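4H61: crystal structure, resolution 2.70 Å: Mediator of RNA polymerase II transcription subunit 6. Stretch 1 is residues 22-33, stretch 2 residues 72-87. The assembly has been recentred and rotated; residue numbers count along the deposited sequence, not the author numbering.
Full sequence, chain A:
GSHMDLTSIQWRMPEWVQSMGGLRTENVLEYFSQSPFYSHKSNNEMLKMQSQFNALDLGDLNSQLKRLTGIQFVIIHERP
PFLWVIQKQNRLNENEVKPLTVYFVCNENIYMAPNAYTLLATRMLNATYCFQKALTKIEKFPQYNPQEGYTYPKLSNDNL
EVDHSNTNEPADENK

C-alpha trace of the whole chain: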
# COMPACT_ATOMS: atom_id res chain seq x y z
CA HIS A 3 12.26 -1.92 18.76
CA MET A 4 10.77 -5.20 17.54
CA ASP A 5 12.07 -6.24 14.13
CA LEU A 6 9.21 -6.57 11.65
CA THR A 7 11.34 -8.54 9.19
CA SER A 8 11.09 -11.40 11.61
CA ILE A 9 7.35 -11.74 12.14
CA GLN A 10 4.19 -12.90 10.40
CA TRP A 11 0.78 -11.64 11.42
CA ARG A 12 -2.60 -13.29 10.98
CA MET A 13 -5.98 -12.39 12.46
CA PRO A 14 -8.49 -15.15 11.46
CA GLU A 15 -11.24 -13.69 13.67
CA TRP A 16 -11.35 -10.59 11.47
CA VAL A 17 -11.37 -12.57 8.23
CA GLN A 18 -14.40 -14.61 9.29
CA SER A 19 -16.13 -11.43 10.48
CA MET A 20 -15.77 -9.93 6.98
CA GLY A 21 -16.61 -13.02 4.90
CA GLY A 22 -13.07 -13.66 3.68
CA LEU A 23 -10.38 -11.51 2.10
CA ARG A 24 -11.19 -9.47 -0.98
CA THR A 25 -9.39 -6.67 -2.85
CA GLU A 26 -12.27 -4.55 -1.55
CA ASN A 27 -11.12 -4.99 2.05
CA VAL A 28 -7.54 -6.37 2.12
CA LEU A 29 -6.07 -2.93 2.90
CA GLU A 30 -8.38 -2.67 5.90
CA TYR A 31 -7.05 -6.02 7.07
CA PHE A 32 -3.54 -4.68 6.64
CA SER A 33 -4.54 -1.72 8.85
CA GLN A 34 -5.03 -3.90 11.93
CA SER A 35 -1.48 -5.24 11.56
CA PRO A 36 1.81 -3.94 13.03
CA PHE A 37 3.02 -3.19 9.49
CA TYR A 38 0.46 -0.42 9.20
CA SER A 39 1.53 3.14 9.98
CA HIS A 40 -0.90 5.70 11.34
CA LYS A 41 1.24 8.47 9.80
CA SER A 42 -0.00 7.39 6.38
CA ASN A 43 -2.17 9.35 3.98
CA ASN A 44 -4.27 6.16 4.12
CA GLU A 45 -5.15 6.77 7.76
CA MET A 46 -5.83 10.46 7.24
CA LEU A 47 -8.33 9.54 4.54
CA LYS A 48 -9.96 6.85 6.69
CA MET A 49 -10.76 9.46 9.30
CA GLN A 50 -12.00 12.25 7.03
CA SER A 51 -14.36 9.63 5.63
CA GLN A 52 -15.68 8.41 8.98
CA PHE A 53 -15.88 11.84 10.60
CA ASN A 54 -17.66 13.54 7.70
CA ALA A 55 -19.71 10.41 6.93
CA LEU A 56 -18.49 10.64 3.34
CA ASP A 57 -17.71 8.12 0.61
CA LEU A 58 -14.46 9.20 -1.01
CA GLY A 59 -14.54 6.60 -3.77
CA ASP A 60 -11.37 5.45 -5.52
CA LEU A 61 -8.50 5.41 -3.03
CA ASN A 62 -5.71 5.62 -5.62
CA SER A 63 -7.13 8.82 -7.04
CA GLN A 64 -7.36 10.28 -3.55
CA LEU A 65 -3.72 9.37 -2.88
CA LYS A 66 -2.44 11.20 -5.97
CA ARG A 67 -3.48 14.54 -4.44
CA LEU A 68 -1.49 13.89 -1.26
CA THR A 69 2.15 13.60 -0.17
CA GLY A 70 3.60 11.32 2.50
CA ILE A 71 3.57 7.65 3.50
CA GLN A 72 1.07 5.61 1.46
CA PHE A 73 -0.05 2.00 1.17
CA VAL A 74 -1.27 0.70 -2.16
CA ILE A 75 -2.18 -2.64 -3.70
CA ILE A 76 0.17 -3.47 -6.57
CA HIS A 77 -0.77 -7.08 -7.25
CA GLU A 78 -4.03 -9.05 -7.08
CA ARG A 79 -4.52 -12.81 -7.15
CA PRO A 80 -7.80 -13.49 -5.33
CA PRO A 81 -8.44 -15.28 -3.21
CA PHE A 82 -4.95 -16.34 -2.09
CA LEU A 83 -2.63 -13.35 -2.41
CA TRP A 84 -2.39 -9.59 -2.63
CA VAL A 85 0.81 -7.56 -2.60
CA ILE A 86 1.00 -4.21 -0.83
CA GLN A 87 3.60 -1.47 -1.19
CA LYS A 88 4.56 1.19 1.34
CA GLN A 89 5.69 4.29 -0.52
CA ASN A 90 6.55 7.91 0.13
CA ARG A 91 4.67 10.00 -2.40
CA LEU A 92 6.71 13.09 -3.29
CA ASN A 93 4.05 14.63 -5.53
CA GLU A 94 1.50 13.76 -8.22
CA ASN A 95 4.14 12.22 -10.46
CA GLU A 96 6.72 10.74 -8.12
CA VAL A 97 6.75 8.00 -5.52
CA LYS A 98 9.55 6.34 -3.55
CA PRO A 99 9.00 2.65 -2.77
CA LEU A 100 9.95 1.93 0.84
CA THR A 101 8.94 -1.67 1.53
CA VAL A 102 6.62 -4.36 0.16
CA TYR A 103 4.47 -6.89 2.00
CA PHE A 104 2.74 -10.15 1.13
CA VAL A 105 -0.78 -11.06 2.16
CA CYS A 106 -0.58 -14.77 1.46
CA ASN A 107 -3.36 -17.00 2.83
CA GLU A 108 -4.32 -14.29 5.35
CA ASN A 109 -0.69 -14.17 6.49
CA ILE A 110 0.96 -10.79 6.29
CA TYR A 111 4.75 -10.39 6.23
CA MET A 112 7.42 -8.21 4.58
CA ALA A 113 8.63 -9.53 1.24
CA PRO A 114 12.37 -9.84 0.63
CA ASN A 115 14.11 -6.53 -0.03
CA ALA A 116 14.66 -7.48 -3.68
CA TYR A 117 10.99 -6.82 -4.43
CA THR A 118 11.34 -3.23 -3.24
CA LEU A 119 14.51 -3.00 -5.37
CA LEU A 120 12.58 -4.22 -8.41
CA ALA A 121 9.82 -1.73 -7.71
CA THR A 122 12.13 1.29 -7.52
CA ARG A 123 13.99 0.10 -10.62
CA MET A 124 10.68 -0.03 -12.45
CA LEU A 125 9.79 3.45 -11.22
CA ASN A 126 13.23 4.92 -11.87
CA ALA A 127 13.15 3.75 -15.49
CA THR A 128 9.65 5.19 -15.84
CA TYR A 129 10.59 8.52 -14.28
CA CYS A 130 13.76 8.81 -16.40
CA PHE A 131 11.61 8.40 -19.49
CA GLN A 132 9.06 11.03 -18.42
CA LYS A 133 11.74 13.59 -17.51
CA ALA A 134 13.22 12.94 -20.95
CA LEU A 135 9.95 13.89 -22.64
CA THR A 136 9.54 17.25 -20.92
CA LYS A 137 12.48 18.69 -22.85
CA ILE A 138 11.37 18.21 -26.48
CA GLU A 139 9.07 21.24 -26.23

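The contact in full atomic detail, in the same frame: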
# COMPACT_ATOMS: atom_id res chain seq x y z
N GLY A 22 -14.24 -13.32 4.47
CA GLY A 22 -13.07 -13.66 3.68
C GLY A 22 -12.40 -12.46 3.05
O GLY A 22 -13.00 -11.40 2.90
N LEU A 23 -11.14 -12.62 2.67
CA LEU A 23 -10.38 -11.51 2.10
C LEU A 23 -10.79 -11.22 0.67
O LEU A 23 -10.99 -12.13 -0.14
CB LEU A 23 -8.88 -11.77 2.16
CG LEU A 23 -8.23 -11.76 3.55
CD1 LEU A 23 -6.70 -11.78 3.42
CD2 LEU A 23 -8.70 -10.56 4.36
N ARG A 24 -10.93 -9.93 0.37
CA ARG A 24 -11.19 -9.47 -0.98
C ARG A 24 -10.38 -8.20 -1.21
O ARG A 24 -10.04 -7.50 -0.25
CB ARG A 24 -12.69 -9.20 -1.17
CG ARG A 24 -13.55 -10.45 -1.21
CD ARG A 24 -15.04 -10.15 -1.05
NE ARG A 24 -15.40 -9.81 0.33
CZ ARG A 24 -15.74 -8.59 0.74
NH1 ARG A 24 -15.77 -7.58 -0.12
NH2 ARG A 24 -16.05 -8.38 2.02
N THR A 25 -10.07 -7.91 -2.47
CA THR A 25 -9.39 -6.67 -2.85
C THR A 25 -10.09 -5.47 -2.23
O THR A 25 -9.46 -4.51 -1.80
CB THR A 25 -9.36 -6.51 -4.39
OG1 THR A 25 -8.63 -7.59 -4.97
CG2 THR A 25 -8.70 -5.19 -4.78
N GLU A 26 -11.42 -5.57 -2.16
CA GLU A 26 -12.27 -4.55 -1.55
C GLU A 26 -11.88 -4.21 -0.12
O GLU A 26 -12.04 -3.06 0.30
CB GLU A 26 -13.74 -5.01 -1.58
CG GLU A 26 -14.42 -4.93 -2.94
CD GLU A 26 -14.05 -6.08 -3.87
OE1 GLU A 26 -13.30 -6.98 -3.45
OE2 GLU A 26 -14.52 -6.08 -5.03
N ASN A 27 -11.38 -5.19 0.63
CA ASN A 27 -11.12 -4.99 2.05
C ASN A 27 -9.72 -5.38 2.57
O ASN A 27 -9.41 -5.18 3.75
CB ASN A 27 -12.20 -5.66 2.91
CG ASN A 27 -12.26 -7.17 2.72
OD1 ASN A 27 -11.32 -7.78 2.21
ND2 ASN A 27 -13.37 -7.77 3.12
N VAL A 28 -8.88 -5.93 1.70
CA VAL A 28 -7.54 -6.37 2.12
C VAL A 28 -6.71 -5.28 2.82
O VAL A 28 -6.01 -5.54 3.79
CB VAL A 28 -6.75 -6.97 0.94
CG1 VAL A 28 -6.61 -5.96 -0.17
CG2 VAL A 28 -5.39 -7.46 1.39
N LEU A 29 -6.81 -4.05 2.33
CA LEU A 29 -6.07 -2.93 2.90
C LEU A 29 -6.56 -2.63 4.31
O LEU A 29 -5.80 -2.16 5.15
CB LEU A 29 -6.23 -1.69 2.02
CG LEU A 29 -4.97 -1.02 1.48
CD1 LEU A 29 -3.84 -2.02 1.37
CD2 LEU A 29 -5.24 -0.35 0.12
N GLU A 30 -7.84 -2.90 4.57
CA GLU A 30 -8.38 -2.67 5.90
C GLU A 30 -7.80 -3.70 6.85
O GLU A 30 -7.47 -3.40 8.00
CB GLU A 30 -9.90 -2.75 5.89
CG GLU A 30 -10.54 -2.34 7.20
CD GLU A 30 -12.01 -2.01 7.04
OE1 GLU A 30 -12.40 -1.55 5.95
OE2 GLU A 30 -12.78 -2.23 8.01
N TYR A 31 -7.69 -4.93 6.35
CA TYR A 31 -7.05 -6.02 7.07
C TYR A 31 -5.64 -5.60 7.46
O TYR A 31 -5.23 -5.71 8.62
CB TYR A 31 -6.98 -7.25 6.15
CG TYR A 31 -6.46 -8.52 6.79
CD1 TYR A 31 -6.92 -8.95 8.03
CD2 TYR A 31 -5.53 -9.31 6.12
CE1 TYR A 31 -6.45 -10.13 8.60
CE2 TYR A 31 -5.06 -10.50 6.68
CZ TYR A 31 -5.52 -10.90 7.91
OH TYR A 31 -5.05 -12.07 8.46
N PHE A 32 -4.91 -5.12 6.46
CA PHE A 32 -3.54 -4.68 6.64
C PHE A 32 -3.46 -3.62 7.74
O PHE A 32 -2.48 -3.57 8.48
CB PHE A 32 -2.99 -4.13 5.32
CG PHE A 32 -1.54 -3.75 5.37
CD1 PHE A 32 -0.56 -4.72 5.19
CD2 PHE A 32 -1.16 -2.43 5.59
CE1 PHE A 32 0.78 -4.37 5.24
CE2 PHE A 32 0.17 -2.07 5.64
CZ PHE A 32 1.15 -3.03 5.47
N SER A 33 -4.50 -2.80 7.85
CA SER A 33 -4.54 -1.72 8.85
C SER A 33 -4.54 -2.18 10.30
O SER A 33 -4.14 -1.42 11.19
CB SER A 33 -5.75 -0.83 8.61
OG SER A 33 -5.63 -0.20 7.35
N GLN A 72 2.28 6.16 2.06
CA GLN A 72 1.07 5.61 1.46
C GLN A 72 1.17 4.10 1.34
O GLN A 72 2.27 3.56 1.16
CB GLN A 72 0.80 6.21 0.07
CG GLN A 72 0.71 7.72 0.03
CD GLN A 72 0.25 8.27 -1.33
OE1 GLN A 72 0.49 7.67 -2.38
NE2 GLN A 72 -0.41 9.43 -1.30
N PHE A 73 0.03 3.43 1.43
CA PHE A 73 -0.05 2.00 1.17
C PHE A 73 -0.96 1.75 -0.01
O PHE A 73 -2.10 2.22 -0.05
CB PHE A 73 -0.57 1.26 2.40
CG PHE A 73 0.35 1.36 3.59
CD1 PHE A 73 1.43 0.48 3.72
CD2 PHE A 73 0.16 2.33 4.56
CE1 PHE A 73 2.28 0.57 4.80
CE2 PHE A 73 1.02 2.42 5.65
CZ PHE A 73 2.08 1.54 5.77
N VAL A 74 -0.47 1.01 -1.00
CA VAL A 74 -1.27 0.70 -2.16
C VAL A 74 -1.16 -0.77 -2.51
O VAL A 74 -0.17 -1.44 -2.18
CB VAL A 74 -0.87 1.55 -3.39
CG1 VAL A 74 -0.94 3.04 -3.06
CG2 VAL A 74 0.52 1.18 -3.88
N ILE A 75 -2.19 -1.28 -3.18
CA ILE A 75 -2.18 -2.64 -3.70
C ILE A 75 -1.55 -2.62 -5.08
O ILE A 75 -1.96 -1.84 -5.95
CB ILE A 75 -3.60 -3.18 -3.78
CG1 ILE A 75 -4.25 -3.14 -2.39
CG2 ILE A 75 -3.60 -4.59 -4.37
CD1 ILE A 75 -5.74 -3.36 -2.41
N ILE A 76 -0.54 -3.45 -5.29
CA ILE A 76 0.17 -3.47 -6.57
C ILE A 76 0.11 -4.83 -7.25
O ILE A 76 0.67 -5.00 -8.33
CB ILE A 76 1.64 -3.05 -6.41
CG1 ILE A 76 2.41 -4.13 -5.64
CG2 ILE A 76 1.73 -1.69 -5.74
CD1 ILE A 76 3.85 -3.76 -5.34
N HIS A 77 -0.55 -5.79 -6.62
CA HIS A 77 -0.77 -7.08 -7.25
C HIS A 77 -1.98 -7.80 -6.65
O HIS A 77 -2.15 -7.83 -5.43
CB HIS A 77 0.47 -7.96 -7.15
CG HIS A 77 0.40 -9.18 -8.03
ND1 HIS A 77 0.71 -9.14 -9.37
CD2 HIS A 77 0.01 -10.45 -7.76
CE1 HIS A 77 0.55 -10.35 -9.89
NE2 HIS A 77 0.12 -11.16 -8.93
N GLU A 78 -2.80 -8.39 -7.51
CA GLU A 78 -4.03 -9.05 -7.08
C GLU A 78 -4.15 -10.45 -7.64
O GLU A 78 -4.17 -10.64 -8.85
CB GLU A 78 -5.25 -8.24 -7.50
CG GLU A 78 -5.22 -6.80 -7.03
CD GLU A 78 -6.36 -5.98 -7.59
OE1 GLU A 78 -7.33 -6.59 -8.11
OE2 GLU A 78 -6.29 -4.73 -7.52
N ARG A 79 -4.21 -11.44 -6.75
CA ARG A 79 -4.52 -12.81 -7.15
C ARG A 79 -5.52 -13.44 -6.20
O ARG A 79 -5.17 -14.37 -5.47
CB ARG A 79 -3.25 -13.66 -7.21
CG ARG A 79 -2.29 -13.26 -8.32
CD ARG A 79 -2.86 -13.57 -9.71
NE ARG A 79 -1.81 -13.63 -10.73
CZ ARG A 79 -1.54 -12.66 -11.61
NH1 ARG A 79 -2.27 -11.54 -11.61
NH2 ARG A 79 -0.56 -12.81 -12.49
N PRO A 80 -6.76 -12.93 -6.20
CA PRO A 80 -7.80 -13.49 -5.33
C PRO A 80 -7.98 -14.97 -5.62
O PRO A 80 -7.85 -15.37 -6.77
CB PRO A 80 -9.06 -12.72 -5.74
CG PRO A 80 -8.56 -11.46 -6.34
CD PRO A 80 -7.28 -11.83 -7.03
N PRO A 81 -8.28 -15.77 -4.59
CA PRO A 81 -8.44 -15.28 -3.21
C PRO A 81 -7.26 -15.62 -2.30
O PRO A 81 -7.42 -15.60 -1.08
CB PRO A 81 -9.69 -16.04 -2.75
CG PRO A 81 -9.56 -17.37 -3.45
CD PRO A 81 -8.80 -17.14 -4.74
N PHE A 82 -6.10 -15.92 -2.88
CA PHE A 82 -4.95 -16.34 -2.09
C PHE A 82 -3.96 -15.22 -1.75
O PHE A 82 -3.53 -15.11 -0.60
CB PHE A 82 -4.23 -17.53 -2.74
CG PHE A 82 -4.92 -18.85 -2.52
CD1 PHE A 82 -6.06 -18.93 -1.73
CD2 PHE A 82 -4.42 -20.01 -3.08
CE1 PHE A 82 -6.70 -20.14 -1.52
CE2 PHE A 82 -5.04 -21.23 -2.87
CZ PHE A 82 -6.19 -21.30 -2.09
N LEU A 83 -3.57 -14.41 -2.73
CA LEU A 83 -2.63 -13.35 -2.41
C LEU A 83 -2.95 -11.95 -2.92
O LEU A 83 -3.64 -11.77 -3.92
CB LEU A 83 -1.18 -13.73 -2.73
CG LEU A 83 -0.55 -13.85 -4.12
CD1 LEU A 83 -0.61 -12.58 -4.93
CD2 LEU A 83 0.90 -14.25 -3.95
N TRP A 84 -2.44 -10.97 -2.18
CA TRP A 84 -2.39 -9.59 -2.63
C TRP A 84 -1.04 -9.08 -2.19
O TRP A 84 -0.50 -9.53 -1.17
CB TRP A 84 -3.49 -8.77 -1.98
CG TRP A 84 -4.86 -9.13 -2.44
CD1 TRP A 84 -5.57 -8.52 -3.44
CD2 TRP A 84 -5.69 -10.18 -1.94
NE1 TRP A 84 -6.80 -9.13 -3.58
CE2 TRP A 84 -6.89 -10.15 -2.67
CE3 TRP A 84 -5.53 -11.14 -0.93
CZ2 TRP A 84 -7.93 -11.05 -2.43
CZ3 TRP A 84 -6.56 -12.03 -0.70
CH2 TRP A 84 -7.74 -11.98 -1.44
N VAL A 85 -0.47 -8.15 -2.95
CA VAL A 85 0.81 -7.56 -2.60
C VAL A 85 0.67 -6.07 -2.39
O VAL A 85 0.12 -5.35 -3.24
CB VAL A 85 1.87 -7.83 -3.67
CG1 VAL A 85 3.17 -7.11 -3.33
CG2 VAL A 85 2.10 -9.32 -3.82
N ILE A 86 1.17 -5.60 -1.25
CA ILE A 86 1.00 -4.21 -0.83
C ILE A 86 2.34 -3.51 -0.77
O ILE A 86 3.33 -4.10 -0.36
CB ILE A 86 0.33 -4.15 0.55
CG1 ILE A 86 -1.07 -4.77 0.49
CG2 ILE A 86 0.27 -2.73 1.07
CD1 ILE A 86 -1.73 -4.90 1.82
N GLN A 87 2.37 -2.25 -1.20
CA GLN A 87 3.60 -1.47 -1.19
C GLN A 87 3.47 -0.22 -0.33
O GLN A 87 2.53 0.56 -0.49
CB GLN A 87 3.96 -1.07 -2.61
CG GLN A 87 4.96 0.06 -2.70
CD GLN A 87 5.40 0.31 -4.12
OE1 GLN A 87 5.82 -0.61 -4.82
NE2 GLN A 87 5.29 1.56 -4.58

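A helix laid on a β-hairpin is usually held by apolar side chains, with a polar bond admitted where a buried group demands one. The Mediator subunit 6 structure illustrates the principle. Strands 72-79 and 83-87 pair in antiparallel fashion, and alternation along them turns F73, I75, W84 and I86 toward the first stretch while V74, V85 and Q87 point away.

W84 covers the most surface. Its chi1 is m, and its indole lies beneath the segment that leads into the helix. Tryptophan brings both a broad apolar surface and one N-H donor, and both are used here. NE1 of W84 donates a hydrogen bond to OG1 of T25 at 2.8 Å, the only hydrogen bond between the stretches, with the hydroxyl at the ring edge, near its plane, where the N-H points. V28 CG1 sits over one face of the indole, and CB of L23 packs 3.7 Å from W84 CZ3.

T25, second in covered area, suits its place because a short β-branched side chain offers a hydroxyl and a methyl together. While OG1 accepts the indole proton, CG2 of T25 lies 4.2 Å from CD1 of I75.

L29 comes third. Its CB points sideways, yet the end of the chain comes nearer the sheet, with chi1 at -123°, between the usual wells. CD1 of L29 sits between the two strands, 3.6 Å from I86 CD1 and 3.9 Å from I75 CG1, and CD2 of L29 also lies 3.9 Å from I75 CG1. V28 also touches I75, its CG1 being 3.5 Å from I75 CD1.

One turn further along, F32 closes the apolar layer. Its CE2 lies 3.4 Å from CD1 of F73, over one face of the F73 ring; the ring planes meet obliquely at 53°. Altogether 630 Å² is buried, counting both sides.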